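PDB 3MFN: DUF5618 domain-containing protein from Dyadobacter fermentans, which is of unknown function but folds into a compact, mainly helical domain that pairs with a second copy of itself. Local coordinates for residues 93-96 / 97-101; 54-58 / 59-63; 35-38 / 39-43; 117-120 / 121-125; 129-132 / 133-136. All coordinates share one frame; numbering follows the deposited sequence. Where two conformers were deposited one is given.

Contact 1 (93-96 / 97-101)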
loop_
_atom_site.group_PDB
_atom_site.type_symbol
_atom_site.label_atom_id
_atom_site.label_comp_id
_atom_site.label_asym_id
_atom_site.label_seq_id
_atom_site.Cartn_x
_atom_site.Cartn_y
_atom_site.Cartn_z
ATOM N N LYS A 93 -12.348 -20.195 3.790
ATOM C CA LYS A 93 -11.424 -19.584 2.858
ATOM C C LYS A 93 -10.564 -18.557 3.562
ATOM O O LYS A 93 -10.925 -18.020 4.623
ATOM C CB LYS A 93 -12.192 -18.913 1.731
ATOM C CG LYS A 93 -13.132 -19.798 0.984
ATOM C CD LYS A 93 -13.983 -19.042 -0.036
ATOM C CE LYS A 93 -14.782 -19.986 -0.901
ATOM N NZ LYS A 93 -15.951 -19.386 -1.616
ATOM N N ASP A 94 -9.392 -18.330 3.000
ATOM C CA ASP A 94 -8.544 -17.237 3.429
ATOM C C ASP A 94 -7.779 -16.818 2.202
ATOM O O ASP A 94 -8.054 -17.308 1.117
ATOM C CB ASP A 94 -7.578 -17.681 4.534
ATOM C CG ASP A 94 -6.693 -18.831 4.106
ATOM O OD1 ASP A 94 -6.545 -19.118 2.889
ATOM O OD2 ASP A 94 -6.182 -19.491 5.026
ATOM N N VAL A 95 -6.815 -15.938 2.384
ATOM C CA VAL A 95 -6.122 -15.342 1.272
ATOM C C VAL A 95 -5.420 -16.395 0.449
ATOM O O VAL A 95 -5.389 -16.265 -0.757
ATOM C CB VAL A 95 -5.114 -14.263 1.696
ATOM C CG1 VAL A 95 -3.920 -14.881 2.464
ATOM C CG2 VAL A 95 -4.604 -13.500 0.427
ATOM N N ASP A 96 -4.880 -17.426 1.085
ATOM C CA ASP A 96 -4.161 -18.480 0.348
ATOM C C ASP A 96 -5.083 -19.272 -0.604
ATOM O O ASP A 96 -4.660 -19.666 -1.665
ATOM C CB ASP A 96 -3.409 -19.421 1.323
ATOM C CG ASP A 96 -2.323 -18.665 2.093
ATOM O OD1 ASP A 96 -1.582 -17.892 1.449
ATOM O OD2 ASP A 96 -2.250 -18.795 3.329
ATOM N N TRP A 97 -6.350 -19.453 -0.236
ATOM C CA TRP A 97 -7.279 -20.095 -1.118
ATOM C C TRP A 97 -7.472 -19.272 -2.392
ATOM O O TRP A 97 -7.471 -19.820 -3.505
ATOM C CB TRP A 97 -8.585 -20.338 -0.407
ATOM C CG TRP A 97 -9.476 -21.184 -1.164
ATOM C CD1 TRP A 97 -9.427 -22.574 -1.262
ATOM C CD2 TRP A 97 -10.538 -20.765 -1.995
ATOM N NE1 TRP A 97 -10.395 -23.011 -2.084
ATOM C CE2 TRP A 97 -11.105 -21.932 -2.553
ATOM C CE3 TRP A 97 -11.066 -19.512 -2.342
ATOM C CZ2 TRP A 97 -12.205 -21.897 -3.401
ATOM C CZ3 TRP A 97 -12.137 -19.478 -3.211
ATOM C CH2 TRP A 97 -12.691 -20.679 -3.739
ATOM N N TYR A 98 -7.584 -17.962 -2.284
ATOM C CA TYR A 98 -7.785 -17.137 -3.499
ATOM C C TYR A 98 -6.523 -17.133 -4.321
ATOM O O TYR A 98 -6.579 -17.274 -5.551
ATOM C CB TYR A 98 -8.226 -15.696 -3.166
ATOM C CG TYR A 98 -9.550 -15.702 -2.440
ATOM C CD1 TYR A 98 -10.707 -15.770 -3.137
ATOM C CD2 TYR A 98 -9.621 -15.692 -1.078
ATOM C CE1 TYR A 98 -11.911 -15.796 -2.509
ATOM C CE2 TYR A 98 -10.831 -15.730 -0.433
ATOM C CZ TYR A 98 -11.968 -15.762 -1.157
ATOM O OH TYR A 98 -13.228 -15.821 -0.571
ATOM N N LYS A 99 -5.379 -17.048 -3.668
ATOM C CA LYS A 99 -4.092 -17.001 -4.440
ATOM C C LYS A 99 -3.800 -18.297 -5.219
ATOM O O LYS A 99 -3.357 -18.281 -6.388
ATOM C CB LYS A 99 -2.937 -16.710 -3.484
ATOM C CG LYS A 99 -2.970 -15.226 -2.936
ATOM C CD LYS A 99 -2.017 -14.981 -1.734
ATOM C CE LYS A 99 -0.554 -15.191 -2.070
ATOM N NZ LYS A 99 0.374 -15.284 -0.878
ATOM N N SER A 100 -4.009 -19.430 -4.573
ATOM C CA SER A 100 -3.666 -20.686 -5.239
ATOM C C SER A 100 -4.671 -20.923 -6.389
ATOM O O SER A 100 -4.264 -21.351 -7.468
ATOM C CB SER A 100 -3.560 -21.829 -4.221
ATOM O OG SER A 100 -4.820 -22.369 -3.910
ATOM N N ASN A 101 -5.948 -20.516 -6.219
ATOM C CA ASN A 101 -6.909 -20.570 -7.334
ATOM C C ASN A 101 -6.519 -19.638 -8.499
ATOM O O ASN A 101 -6.657 -19.997 -9.671
ATOM C CB ASN A 101 -8.376 -20.331 -6.881
ATOM C CG ASN A 101 -9.070 -21.605 -6.436
ATOM O OD1 ASN A 101 -9.225 -22.527 -7.215
ATOM N ND2 ASN A 101 -9.465 -21.674 -5.202
#
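Asp94 sits at the N-cap of helix 95-103, and the backbone after it turns straight into helical bonds: Lys99 N donates to Val95 O at 3.0 Å, and Ser100 N to Asp96 O. The cap itself is a side-chain bond, Trp97 N to Asp94 OD1 at 3.1 Å, with an N-H...O angle of 152°. Asp94 reaches it because its CG stands between the backbone N and the carbonyl carbon (chi1 58°), which turns OD1 toward the amide N of Trp97. Lys93 precedes the cap and lays its extended chain over one face of the Trp97 indole; its CE lies 3.8 Å from the centroid of the six-membered ring, a CH-pi contact. On the opposite face the amide of Asn101 approaches, ND2 also donating to Trp97 O. Lys93 CD meets Tyr98 OH at 3.4 Å, the two side chains crossing at about a right angle. Both polar ends turn to Asp82 on helix 63-85, Lys93 NZ as a salt bridge and Tyr98 OH as a hydrogen bond, while Lys93 NZ also bonds to Gly86 O. The chemistry thus divides Lys93 in two: its methylenes pack on aromatic carbon, and its ammonium ties the start of this helix to the preceding one.

Contact 2 (54-58 / 59-63)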
loop_
_atom_site.group_PDB
_atom_site.type_symbol
_atom_site.label_atom_id
_atom_site.label_comp_id
_atom_site.label_asym_id
_atom_site.label_seq_id
_atom_site.Cartn_x
_atom_site.Cartn_y
_atom_site.Cartn_z
ATOM N N GLY A 54 -13.408 11.854 5.447
ATOM C CA GLY A 54 -12.773 13.059 5.959
ATOM C C GLY A 54 -11.516 13.429 5.176
ATOM O O GLY A 54 -10.513 13.794 5.776
ATOM N N LYS A 55 -11.556 13.349 3.857
ATOM C CA LYS A 55 -10.348 13.586 3.082
ATOM C C LYS A 55 -9.795 15.005 3.234
ATOM O O LYS A 55 -10.545 15.979 3.285
ATOM C CB LYS A 55 -10.550 13.290 1.615
ATOM C CG LYS A 55 -9.207 13.151 0.841
ATOM C CD LYS A 55 -9.328 13.714 -0.540
ATOM C CE LYS A 55 -9.793 12.655 -1.502
ATOM N NZ LYS A 55 -10.204 13.324 -2.745
ATOM N N GLU A 56 -8.471 15.087 3.377
ATOM C CA GLU A 56 -7.818 16.360 3.654
ATOM C C GLU A 56 -6.382 16.263 3.186
ATOM O O GLU A 56 -5.717 15.277 3.472
ATOM C CB GLU A 56 -7.849 16.555 5.151
ATOM C CG GLU A 56 -7.798 17.916 5.611
ATOM C CD GLU A 56 -7.849 17.987 7.124
ATOM O OE1 GLU A 56 -8.855 17.486 7.689
ATOM O OE2 GLU A 56 -6.909 18.560 7.729
ATOM N N ASP A 57 -5.913 17.244 2.425
ATOM C CA ASP A 57 -4.532 17.211 1.944
ATOM C C ASP A 57 -4.193 15.848 1.266
ATOM O O ASP A 57 -3.061 15.422 1.281
ATOM C CB ASP A 57 -3.536 17.360 3.110
ATOM C CG ASP A 57 -3.670 18.661 3.900
ATOM O OD1 ASP A 57 -3.871 19.757 3.309
ATOM O OD2 ASP A 57 -3.479 18.555 5.148
ATOM N N GLY A 58 -5.163 15.166 0.683
ATOM C CA GLY A 58 -4.926 13.895 0.028
ATOM C C GLY A 58 -4.929 12.669 0.972
ATOM O O GLY A 58 -4.612 11.582 0.524
ATOM N N PHE A 59 -5.249 12.847 2.254
ATOM C CA PHE A 59 -5.394 11.715 3.165
ATOM C C PHE A 59 -6.746 11.697 3.844
ATOM O O PHE A 59 -7.233 12.736 4.288
ATOM C CB PHE A 59 -4.287 11.745 4.199
ATOM C CG PHE A 59 -2.939 11.701 3.572
ATOM C CD1 PHE A 59 -2.356 10.496 3.234
ATOM C CD2 PHE A 59 -2.284 12.853 3.254
ATOM C CE1 PHE A 59 -1.115 10.469 2.609
ATOM C CE2 PHE A 59 -1.048 12.807 2.633
ATOM C CZ PHE A 59 -0.497 11.597 2.302
ATOM N N TYR A 60 -7.363 10.521 3.869
ATOM C CA TYR A 60 -8.625 10.287 4.584
ATOM C C TYR A 60 -8.296 10.318 6.048
ATOM O O TYR A 60 -7.399 9.632 6.456
ATOM C CB TYR A 60 -9.238 8.957 4.155
ATOM C CG TYR A 60 -9.700 8.963 2.721
ATOM C CD1 TYR A 60 -10.724 9.768 2.300
ATOM C CD2 TYR A 60 -9.070 8.214 1.768
ATOM C CE1 TYR A 60 -11.119 9.790 0.968
ATOM C CE2 TYR A 60 -9.447 8.256 0.481
ATOM C CZ TYR A 60 -10.463 9.030 0.072
ATOM O OH TYR A 60 -10.858 9.019 -1.270
ATOM N N GLN A 61 -8.932 11.193 6.828
ATOM C CA GLN A 61 -8.529 11.400 8.244
ATOM C C GLN A 61 -9.271 10.495 9.225
ATOM O O GLN A 61 -8.864 10.361 10.371
ATOM C CB GLN A 61 -8.791 12.864 8.696
ATOM C CG GLN A 61 -8.073 13.915 7.867
ATOM C CD GLN A 61 -6.541 13.803 8.004
ATOM O OE1 GLN A 61 -6.016 13.707 9.106
ATOM N NE2 GLN A 61 -5.841 13.866 6.886
ATOM N N ASP A 62 -10.423 9.971 8.841
ATOM C CA ASP A 62 -11.159 9.170 9.794
ATOM C C ASP A 62 -10.933 7.660 9.552
ATOM O O ASP A 62 -11.559 7.074 8.664
ATOM C CB ASP A 62 -12.631 9.530 9.745
ATOM C CG ASP A 62 -13.421 8.900 10.895
ATOM O OD1 ASP A 62 -12.956 7.905 11.472
ATOM O OD2 ASP A 62 -14.482 9.413 11.238
ATOM N N SER A 63 -10.026 7.049 10.338
ATOM C CA SER A 63 -9.616 5.658 10.168
ATOM C C SER A 63 -10.743 4.662 10.239
ATOM O O SER A 63 -10.733 3.621 9.573
ATOM C CB SER A 63 -8.548 5.259 11.239
ATOM O OG SER A 63 -7.385 5.965 11.012
#
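Phe59 O is gripped by two donors from opposite faces of its carbonyl plane: Glu56 N at 2.8 Å and the side-chain Gln61 NE2 at 3.2 Å. Phe59 N returns a nearly straight bond to Glu56 O (2.8 Å, N-H...O 170°), which makes Glu56 and Phe59 the antiparallel hydrogen-bonded pair closing a beta hairpin with a two-residue loop. The turn is type I', Asp57 and Gly58 both having positive phi; at Gly58 a side chain would be jammed against the preceding carbonyl. Gln61 has CG anti to its carbonyl carbon (chi1 -58°), 3.2 Å from Gly54 O, and a bend at chi2 (-65°) turns the amide back so that NE2 reaches Phe59 O. That NE2 also bonds to Asn111 of the second subunit, while Glu56 OE2 forms a salt bridge with Lys107 of that subunit. Lys55 and Tyr60 pack on the other face, Lys55 CB 3.6 Å from Tyr60 CD1 and Lys55 CG making an off-centre CH-pi contact with the ring. Phe59 CD2 comes within 3.3 Å of Asp57 O, against the turn. The polar chemistry faces two ways: backbone bonds set the hairpin's shape, while the Glu56 carboxylate and Gln61 amide carry it into the dimer interface.

Contact 3 (35-38 / 39-43); sequences VIEA and KRYLN
With CG anti to the backbone N (chi1 170°) and the chain then bent at chi2 (81°), Glu37 brings its carboxylate up to the ring of Tyr41, whose own CG stands beside its backbone N and anti to the carbonyl carbon. The meeting is with one ring carbon: Glu37 OE2 lies 3.5 Å from Tyr41 CE2, and Glu37 CG is 3.8 Å from the same atom. The carboxylate and ring planes are 83° apart, close to perpendicular. Glu37 O also approaches the ring, at its edge and in its plane, 3.1 Å from Tyr41 CD2, while accepting the helical bond from Tyr41 N. All of this lies within helix 34-52, where the i to i+4 ladder runs unbroken: Lys39 N to Val35 O, Arg40 N to Ile36 O, Tyr41 N to Glu37 O and Leu42 N to Ala38 O. The helix packs between two others of the bundle, Ala38 touching Ala80 on helix 63-85 and Ile146 on helix 132-153. Two residues on from Glu37, Lys39 extends alongside Val35, one turn before it, both side chains pointing the same way; Lys39 CE rests 3.7 Å from Val35 CG1, and Lys39 CG is 3.4 Å from Val35 O. Arg40 CG lies 3.3 Å from Ile36 O, while the rest of the chain leads away.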
loop_
_atom_site.group_PDB
_atom_site.type_symbol
_atom_site.label_atom_id
_atom_site.label_comp_id
_atom_site.label_asym_id
_atom_site.label_seq_id
_atom_site.Cartn_x
_atom_site.Cartn_y
_atom_site.Cartn_z
ATOM N N VAL A 35 -21.351 -10.309 -10.370
ATOM C CA VAL A 35 -20.491 -9.192 -10.810
ATOM C C VAL A 35 -21.069 -7.811 -10.435
ATOM O O VAL A 35 -20.349 -6.898 -9.970
ATOM C CB VAL A 35 -20.250 -9.291 -12.331
ATOM C CG1 VAL A 35 -19.720 -8.014 -12.900
ATOM C CG2 VAL A 35 -19.293 -10.420 -12.624
ATOM N N ILE A 36 -22.382 -7.662 -10.599
ATOM C CA ILE A 36 -23.044 -6.415 -10.253
ATOM C C ILE A 36 -22.976 -6.130 -8.764
ATOM O O ILE A 36 -22.677 -5.009 -8.344
ATOM C CB ILE A 36 -24.467 -6.453 -10.731
ATOM C CG1 ILE A 36 -24.460 -6.212 -12.257
ATOM C CG2 ILE A 36 -25.357 -5.423 -10.000
ATOM C CD1 ILE A 36 -23.814 -7.325 -13.112
ATOM N N GLU A 37 -23.269 -7.139 -7.966
ATOM C CA GLU A 37 -23.229 -7.001 -6.522
ATOM C C GLU A 37 -21.772 -6.630 -6.029
ATOM O O GLU A 37 -21.634 -5.737 -5.192
ATOM C CB GLU A 37 -23.816 -8.259 -5.869
ATOM C CG GLU A 37 -23.655 -8.401 -4.357
ATOM C CD GLU A 37 -24.699 -7.608 -3.539
ATOM O OE1 GLU A 37 -25.311 -6.666 -4.073
ATOM O OE2 GLU A 37 -24.874 -7.926 -2.341
ATOM N N ALA A 38 -20.736 -7.243 -6.623
ATOM C CA ALA A 38 -19.344 -6.895 -6.377
ATOM C C ALA A 38 -19.087 -5.419 -6.598
ATOM O O ALA A 38 -18.456 -4.757 -5.755
ATOM C CB ALA A 38 -18.405 -7.742 -7.234
ATOM N N LYS A 39 -19.617 -4.883 -7.693
ATOM C CA LYS A 39 -19.450 -3.480 -8.022
ATOM C C LYS A 39 -20.272 -2.603 -7.060
ATOM O O LYS A 39 -19.851 -1.487 -6.808
ATOM C CB LYS A 39 -19.867 -3.159 -9.455
ATOM C CG LYS A 39 -19.026 -3.850 -10.480
ATOM C CD LYS A 39 -19.558 -3.634 -11.849
ATOM C CE LYS A 39 -18.756 -4.418 -12.890
ATOM N NZ LYS A 39 -19.383 -4.285 -14.200
ATOM N N ARG A 40 -21.404 -3.110 -6.544
ATOM C CA ARG A 40 -22.133 -2.372 -5.537
ATOM C C ARG A 40 -21.283 -2.207 -4.270
ATOM O O ARG A 40 -21.293 -1.150 -3.678
ATOM C CB ARG A 40 -23.499 -2.993 -5.262
ATOM C CG ARG A 40 -24.477 -2.912 -6.479
ATOM C CD ARG A 40 -24.564 -1.493 -7.055
ATOM N NE ARG A 40 -24.927 -0.509 -6.026
ATOM C CZ ARG A 40 -26.138 0.020 -5.863
ATOM N NH1 ARG A 40 -26.331 0.875 -4.863
ATOM N NH2 ARG A 40 -27.150 -0.303 -6.678
ATOM N N TYR A 41 -20.528 -3.236 -3.887
ATOM C CA TYR A 41 -19.643 -3.162 -2.713
ATOM C C TYR A 41 -18.556 -2.115 -2.974
ATOM O O TYR A 41 -18.246 -1.283 -2.109
ATOM C CB TYR A 41 -18.968 -4.503 -2.406
ATOM C CG TYR A 41 -19.739 -5.546 -1.644
ATOM C CD1 TYR A 41 -19.323 -5.953 -0.402
ATOM C CD2 TYR A 41 -20.844 -6.198 -2.195
ATOM C CE1 TYR A 41 -19.966 -6.932 0.301
ATOM C CE2 TYR A 41 -21.547 -7.243 -1.465
ATOM C CZ TYR A 41 -21.078 -7.581 -0.213
ATOM O OH TYR A 41 -21.624 -8.558 0.568
ATOM N N LEU A 42 -17.944 -2.185 -4.146
ATOM C CA LEU A 42 -16.879 -1.238 -4.490
ATOM C C LEU A 42 -17.340 0.197 -4.488
ATOM O O LEU A 42 -16.670 1.067 -3.925
ATOM C CB LEU A 42 -16.249 -1.600 -5.828
ATOM C CG LEU A 42 -14.963 -0.914 -6.262
ATOM C CD1 LEU A 42 -13.834 -0.983 -5.196
ATOM C CD2 LEU A 42 -14.469 -1.535 -7.619
ATOM N N ASN A 43 -18.480 0.463 -5.110
ATOM C CA ASN A 43 -19.013 1.813 -5.143
ATOM C C ASN A 43 -19.523 2.289 -3.830
ATOM O O ASN A 43 -19.371 3.501 -3.485
ATOM C CB ASN A 43 -20.079 1.942 -6.239
ATOM C CG ASN A 43 -19.437 1.845 -7.643
ATOM O OD1 ASN A 43 -18.341 2.407 -7.856
ATOM N ND2 ASN A 43 -20.071 1.129 -8.564
#

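Contact 4 (117-120 / 121-125); sequences YEQL and HLVMA
Tyr117 is met by two neighbours one turn on. Its CE1 lies 3.4 Å from His121 CD2, the rings running side by side with planes at 21° and centroids 5.2 Å apart, slid so far that they barely overlap. Leu122 comes over a face of the phenol, CG above the rim and CD1 3.5 Å from Tyr117 CE2; the same methyl sits 3.6 Å from Glu118 OE1. Both aromatic side chains hold CG anti to the backbone N (chi1 168° for Tyr117, 177° for His121), which sends the two rings out in the same direction. An alanine in place of Tyr117 is likely to leave Leu122 CD1 without the ring it rests on and His121 freer to turn. Beneath these side chains helix 107-126 widens into a pi-type turn, with i to i+5 bonds: Leu122 N to Tyr117 O, Val123 N to Glu118 O at 2.9 Å, Met124 N to Gln119 O and Ala125 N to Leu120 O at 2.8 Å. The wider winding sets both His121 and Leu122 beside Tyr117. Farther round, Leu120 CD1 touches the selenium of selenomethionine Met124 at 4.0 Å, both side chains facing helices 63-85 and 132-153. Tyr74 on helix 63-85 adds its ring against His121. Toward the second subunit, Gln119 OE1 accepts a hydrogen bond from Gln119 NE2 of that chain.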
loop_
_atom_site.group_PDB
_atom_site.type_symbol
_atom_site.label_atom_id
_atom_site.label_comp_id
_atom_site.label_asym_id
_atom_site.label_seq_id
_atom_site.Cartn_x
_atom_site.Cartn_y
_atom_site.Cartn_z
ATOM N N TYR A 117 -5.248 -7.221 -1.975
ATOM C CA TYR A 117 -5.132 -7.721 -0.626
ATOM C C TYR A 117 -4.282 -6.817 0.242
ATOM O O TYR A 117 -4.724 -6.386 1.323
ATOM C CB TYR A 117 -4.620 -9.138 -0.644
ATOM C CG TYR A 117 -4.193 -9.695 0.699
ATOM C CD1 TYR A 117 -5.108 -10.239 1.590
ATOM C CD2 TYR A 117 -2.871 -9.743 1.037
ATOM C CE1 TYR A 117 -4.671 -10.763 2.810
ATOM C CE2 TYR A 117 -2.450 -10.235 2.228
ATOM C CZ TYR A 117 -3.328 -10.747 3.090
ATOM O OH TYR A 117 -2.811 -11.209 4.241
ATOM N N GLU A 118 -3.125 -6.406 -0.281
ATOM C CA GLU A 118 -2.243 -5.511 0.454
ATOM C C GLU A 118 -2.920 -4.173 0.731
ATOM O O GLU A 118 -2.921 -3.724 1.870
ATOM C CB GLU A 118 -0.925 -5.257 -0.279
ATOM C CG GLU A 118 -0.049 -6.517 -0.391
ATOM C CD GLU A 118 0.545 -6.946 0.888
ATOM O OE1 GLU A 118 0.840 -6.117 1.763
ATOM O OE2 GLU A 118 0.801 -8.146 1.010
ATOM N N GLN A 119 -3.467 -3.567 -0.307
ATOM C CA GLN A 119 -3.949 -2.216 -0.205
ATOM C C GLN A 119 -5.292 -2.083 0.456
ATOM O O GLN A 119 -5.522 -1.116 1.207
ATOM C CB GLN A 119 -3.987 -1.543 -1.587
ATOM C CG GLN A 119 -2.589 -1.313 -2.292
ATOM C CD GLN A 119 -1.556 -0.742 -1.396
ATOM O OE1 GLN A 119 -1.862 0.104 -0.570
ATOM N NE2 GLN A 119 -0.305 -1.252 -1.490
ATOM N N LEU A 120 -6.221 -2.981 0.115
ATOM C CA LEU A 120 -7.581 -2.844 0.630
ATOM C C LEU A 120 -7.785 -3.602 1.916
ATOM O O LEU A 120 -8.423 -3.097 2.855
ATOM C CB LEU A 120 -8.615 -3.248 -0.398
ATOM C CG LEU A 120 -9.068 -2.382 -1.579
ATOM C CD1 LEU A 120 -8.074 -1.375 -2.148
ATOM C CD2 LEU A 120 -9.701 -3.242 -2.683
ATOM N N HIS A 121 -7.270 -4.823 1.993
ATOM C CA HIS A 121 -7.440 -5.626 3.177
ATOM C C HIS A 121 -6.458 -5.242 4.305
ATOM O O HIS A 121 -6.857 -5.095 5.460
ATOM C CB HIS A 121 -7.335 -7.125 2.867
ATOM C CG HIS A 121 -7.437 -7.983 4.087
ATOM N ND1 HIS A 121 -8.624 -8.108 4.809
ATOM C CD2 HIS A 121 -6.495 -8.703 4.770
ATOM C CE1 HIS A 121 -8.403 -8.898 5.861
ATOM N NE2 HIS A 121 -7.115 -9.243 5.882
ATOM N N LEU A 122 -5.160 -5.100 4.011
ATOM C CA LEU A 122 -4.190 -4.814 5.089
ATOM C C LEU A 122 -4.075 -3.334 5.404
ATOM O O LEU A 122 -4.340 -2.919 6.562
ATOM C CB LEU A 122 -2.825 -5.405 4.797
ATOM C CG LEU A 122 -2.792 -6.959 4.680
ATOM C CD1 LEU A 122 -1.376 -7.533 4.158
ATOM C CD2 LEU A 122 -3.273 -7.714 6.024
ATOM N N VAL A 123 -3.695 -2.529 4.414
ATOM C CA VAL A 123 -3.450 -1.115 4.677
ATOM C C VAL A 123 -4.724 -0.323 5.104
ATOM O O VAL A 123 -4.701 0.464 6.088
ATOM C CB VAL A 123 -2.757 -0.438 3.442
ATOM C CG1 VAL A 123 -2.638 1.074 3.655
ATOM C CG2 VAL A 123 -1.326 -1.125 3.161
HETATM N N MSE A 124 -5.787 -0.490 4.344
HETATM C CA MSE A 124 -7.069 0.212 4.646
HETATM C C MSE A 124 -7.833 -0.588 5.685
HETATM O O MSE A 124 -8.034 -0.127 6.788
HETATM C CB MSE A 124 -7.929 0.321 3.380
HETATM C CG MSE A 124 -7.362 1.260 2.379
HETATM SE SE MSE A 124 -8.467 1.285 0.810
HETATM C CE MSE A 124 -9.842 2.416 1.534
ATOM N N ALA A 125 -8.266 -1.809 5.368
ATOM C CA ALA A 125 -9.269 -2.465 6.299
ATOM C C ALA A 125 -8.761 -2.686 7.712
ATOM O O ALA A 125 -9.507 -2.557 8.676
ATOM C CB ALA A 125 -9.844 -3.819 5.708
#

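Contact 5 (129-132 / 133-136); sequences VGDA and EVVK
Asp131 is the N-cap of helix 132-153, and its side chain contributes a cap to the first turn. Its CG is anti to the backbone N (chi1 177°), placing OD1 3.4 Å from Val134 N in a weak but straight capping bond. Water 1 bridges the same cap, donating to Asp131 OD1 at 3.0 Å and accepting from Glu133 N at 3.1 Å, which serves a further amide of the helix start. Val134 crosses the carboxylate at about a right angle, its CG2 3.5 Å from Asp131 CG. The other oxygen, Asp131 OD2, reaches Arg141 and Ser115 of the second subunit; Glu133 OE2 also pairs with that Arg141. A leucine in place of Asp131 would probably leave Val134 N without its side-chain cap, that arginine with one carboxylate fewer and that serine without this partner. Behind the cap, Val135 keeps CG2 anti to its carbonyl carbon, and that methyl meets Gly130 CA at 3.8 Å. Val135 N donates to Asp131 O at 2.7 Å.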
loop_
_atom_site.group_PDB
_atom_site.type_symbol
_atom_site.label_atom_id
_atom_site.label_comp_id
_atom_site.label_asym_id
_atom_site.label_seq_id
_atom_site.Cartn_x
_atom_site.Cartn_y
_atom_site.Cartn_z
ATOM N N VAL A 129 -5.329 3.142 7.004
ATOM C CA VAL A 129 -4.523 4.200 6.408
ATOM C C VAL A 129 -5.051 4.487 5.015
ATOM O O VAL A 129 -5.136 3.570 4.127
ATOM C CB VAL A 129 -3.016 3.806 6.379
ATOM C CG1 VAL A 129 -2.232 4.855 5.637
ATOM C CG2 VAL A 129 -2.434 3.643 7.846
ATOM N N GLY A 130 -5.413 5.746 4.773
ATOM C CA GLY A 130 -6.034 6.077 3.492
ATOM C C GLY A 130 -5.342 7.186 2.745
ATOM O O GLY A 130 -5.712 8.350 2.875
ATOM N N ASP A 131 -4.349 6.822 1.954
ATOM C CA ASP A 131 -3.634 7.753 1.090
ATOM C C ASP A 131 -4.418 7.758 -0.190
ATOM O O ASP A 131 -4.401 6.767 -0.909
ATOM C CB ASP A 131 -2.171 7.226 0.962
ATOM C CG ASP A 131 -1.304 8.045 0.017
ATOM O OD1 ASP A 131 -1.827 8.526 -1.018
ATOM O OD2 ASP A 131 -0.062 8.088 0.249
ATOM N N ALA A 132 -5.137 8.871 -0.465
ATOM C CA ALA A 132 -6.204 8.841 -1.450
ATOM C C ALA A 132 -5.711 8.419 -2.807
ATOM O O ALA A 132 -6.367 7.668 -3.489
ATOM C CB ALA A 132 -6.952 10.213 -1.523
ATOM N N GLU A 133 -4.534 8.873 -3.217
ATOM C CA GLU A 133 -3.941 8.473 -4.511
ATOM C C GLU A 133 -3.681 6.980 -4.520
ATOM O O GLU A 133 -3.882 6.296 -5.500
ATOM C CB GLU A 133 -2.574 9.168 -4.774
ATOM C CG GLU A 133 -2.514 10.413 -5.680
ATOM C CD GLU A 133 -1.045 10.759 -6.141
ATOM O OE1 GLU A 133 -0.727 10.672 -7.366
ATOM O OE2 GLU A 133 -0.205 11.073 -5.266
ATOM N N VAL A 134 -3.126 6.482 -3.434
ATOM C CA VAL A 134 -2.859 5.028 -3.347
ATOM C C VAL A 134 -4.200 4.232 -3.308
ATOM O O VAL A 134 -4.374 3.239 -4.003
ATOM C CB VAL A 134 -2.024 4.711 -2.121
ATOM C CG1 VAL A 134 -1.763 3.180 -1.993
ATOM C CG2 VAL A 134 -0.714 5.458 -2.190
ATOM N N VAL A 135 -5.149 4.696 -2.512
ATOM C CA VAL A 135 -6.495 4.088 -2.461
ATOM C C VAL A 135 -7.109 3.965 -3.861
ATOM O O VAL A 135 -7.607 2.898 -4.248
ATOM C CB VAL A 135 -7.448 4.889 -1.521
ATOM C CG1 VAL A 135 -8.946 4.393 -1.672
ATOM C CG2 VAL A 135 -6.974 4.828 0.010
ATOM N N LYS A 136 -7.007 5.040 -4.647
ATOM C CA LYS A 136 -7.477 5.010 -6.032
ATOM C C LYS A 136 -6.880 3.889 -6.833
ATOM O O LYS A 136 -7.569 3.188 -7.545
ATOM C CB LYS A 136 -7.201 6.339 -6.763
ATOM C CG LYS A 136 -8.371 7.228 -6.805
ATOM C CD LYS A 136 -8.067 8.616 -7.452
ATOM C CE LYS A 136 -8.020 9.747 -6.421
ATOM N NZ LYS A 136 -9.311 9.870 -5.707
HETATM O O HOH W 1 -3.160 11.175 -1.681
HETATM O O HOH W 2 -9.517 7.691 -3.016
#

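The order along this mainly helical chain is contacts 3, 2, 1, 4 and 5. Contact 3 lies on helix 34-52, which leads into the hairpin of contact 2. That hairpin docks on contact 5, their centres about 9 Å apart, through probable backbone bonds from Tyr60 N to Gly130 O and Ala132 N to Gly58 O. Contact 5 starts the helix following that of contact 4, centres about 10 Å apart. Contact 1 is at the far end, about 31 Å from contact 2 centre to centre, yet Val95 packs on Tyr117 of contact 4. Contacts 2, 4 and 5 touch the second subunit, whereas 1 and 3 do not, so the dimer interface uses the hairpin and two helices.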